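Local coordinates for oxidoreductase, NAD-binding/iron-sulfur cluster-binding protein (Nitratireductor pacificus pht-3B, PDB 6ZXU), which acts as a catabolic reductive dehalogenase, a B12-dependent enzyme that carries cobalamin and two [4Fe-4S] clusters, at residues Arg475-Ser478 with Glu483-His486. Residues are numbered along the deposited sequence; the frame is centred on the assembly and turned at random.
Sequences RSHS and EVIH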
loop_
_atom_site.group_PDB
_atom_site.type_symbol
_atom_site.label_atom_id
_atom_site.label_comp_id
_atom_site.label_asym_id
_atom_site.label_seq_id
_atom_site.Cartn_x
_atom_site.Cartn_y
_atom_site.Cartn_z
ATOM N N ARG A 475 16.221 -0.920 11.219
ATOM C CA ARG A 475 15.631 0.376 10.979
ATOM C C ARG A 475 14.708 0.298 9.777
ATOM O O ARG A 475 15.084 -0.272 8.743
ATOM C CB ARG A 475 16.714 1.387 10.721
ATOM C CG ARG A 475 16.135 2.745 10.529
ATOM C CD ARG A 475 17.083 3.852 10.642
ATOM N NE ARG A 475 16.416 5.112 10.288
ATOM C CZ ARG A 475 15.847 5.996 11.126
ATOM N NH1 ARG A 475 15.824 5.790 12.441
ATOM N NH2 ARG A 475 15.326 7.095 10.653
ATOM N N SER A 476 13.486 0.835 9.887
ATOM C CA SER A 476 12.606 0.880 8.691
ATOM C C SER A 476 12.873 2.146 7.879
ATOM O O SER A 476 13.455 3.110 8.339
ATOM C CB SER A 476 11.126 0.781 9.078
ATOM O OG SER A 476 10.714 1.918 9.710
ATOM N N HIS A 477 12.494 2.076 6.619
ATOM C CA HIS A 477 12.743 3.099 5.635
ATOM C C HIS A 477 11.465 3.428 4.886
ATOM O O HIS A 477 11.044 2.700 3.993
ATOM C CB HIS A 477 13.830 2.560 4.697
ATOM C CG HIS A 477 15.103 2.214 5.399
ATOM N ND1 HIS A 477 16.069 3.123 5.708
ATOM C CD2 HIS A 477 15.563 1.026 5.821
ATOM C CE1 HIS A 477 17.079 2.512 6.283
ATOM N NE2 HIS A 477 16.798 1.242 6.348
ATOM N N SER A 478 10.830 4.514 5.296
ATOM C CA SER A 478 9.496 4.916 4.884
ATOM C C SER A 478 9.507 6.031 3.863
ATOM O O SER A 478 10.538 6.573 3.514
ATOM C CB SER A 478 8.695 5.336 6.130
ATOM O OG SER A 478 9.242 6.557 6.627
ATOM N N GLU A 483 16.753 5.868 4.262
ATOM C CA GLU A 483 18.167 5.980 3.930
ATOM C C GLU A 483 18.636 5.040 2.805
ATOM O O GLU A 483 19.806 4.999 2.488
ATOM C CB GLU A 483 18.973 5.854 5.205
ATOM C CG GLU A 483 18.741 7.120 6.015
ATOM C CD GLU A 483 19.506 7.209 7.352
ATOM O OE1 GLU A 483 20.011 6.210 7.860
ATOM O OE2 GLU A 483 19.549 8.322 7.895
ATOM N N VAL A 484 17.709 4.223 2.237
ATOM C CA VAL A 484 18.009 3.328 1.142
ATOM C C VAL A 484 17.066 3.657 -0.019
ATOM O O VAL A 484 15.976 4.142 0.200
ATOM C CB VAL A 484 17.888 1.848 1.487
ATOM C CG1 VAL A 484 18.786 1.516 2.649
ATOM C CG2 VAL A 484 16.471 1.415 1.785
ATOM N N ILE A 485 17.547 3.431 -1.233
ATOM C CA ILE A 485 16.713 3.464 -2.423
ATOM C C ILE A 485 16.022 2.125 -2.565
ATOM O O ILE A 485 16.682 1.068 -2.637
ATOM C CB ILE A 485 17.537 3.791 -3.627
ATOM C CG1 ILE A 485 18.342 5.051 -3.318
ATOM C CG2 ILE A 485 16.651 3.929 -4.853
ATOM C CD1 ILE A 485 19.561 5.195 -4.207
ATOM N N HIS A 486 14.699 2.113 -2.627
ATOM C CA HIS A 486 13.979 0.864 -2.580
ATOM C C HIS A 486 14.130 0.053 -3.838
ATOM O O HIS A 486 14.203 -1.157 -3.765
ATOM C CB HIS A 486 12.494 1.064 -2.334
ATOM C CG HIS A 486 12.176 1.624 -0.980
ATOM N ND1 HIS A 486 10.977 1.400 -0.359
ATOM C CD2 HIS A 486 12.892 2.382 -0.139
ATOM C CE1 HIS A 486 10.959 2.018 0.813
ATOM N NE2 HIS A 486 12.089 2.662 0.948
#
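The ring of His477, carried on a strand, accepts a hydrogen bond from the backbone of Glu483, in a loop that borders cobalamin. The bond runs from Glu483 N to His477 ND1 at 3.2 Å and is almost straight (169°), although the donor sits 22° out of the ring plane. With ND1 accepting here and NE2 bonded to Thr520 OG1 on strand 514-521, both ring nitrogens are engaged and the rotation of the imidazole is fixed.

Apolar contact comes from Val484, whose CG2 methyl lies over one face of the His477 ring in a CH-pi contact, 4.2 Å from its centroid and displaced toward the rim. CE1 of His477 also meets CB of Glu483 at 4.0 Å.

Strand 474-477 is an edge strand of a four-stranded antiparallel sheet, next to strand 514-521. Residues 483-486 lie in the loop that follows strand 474-477 in the chain. That loop borders the cobalamin pocket: His486 N hydrogen-bonds O63 of the cofactor, and Val484 O has a weak bond to its N62.

Charge and polar ends complete the contact. His486 turns the edge of its ring to the carbonyl oxygen of His477, with NE2 3.2 Å from His477 O; this nitrogen also bonds Ser482 OG, while ND1 bonds Ser516 OG. Glu483 OE1 stands 4.5 Å from Arg475 NE, well out of the guanidinium plane, so no N-H points at it and any attraction is probably long-range and electrostatic. Glu483 OE1 instead forms a salt bridge with Arg361 and a hydrogen bond with Tyr419 OH, whereas Arg475 NH1 hydrogen-bonds Gly359 O.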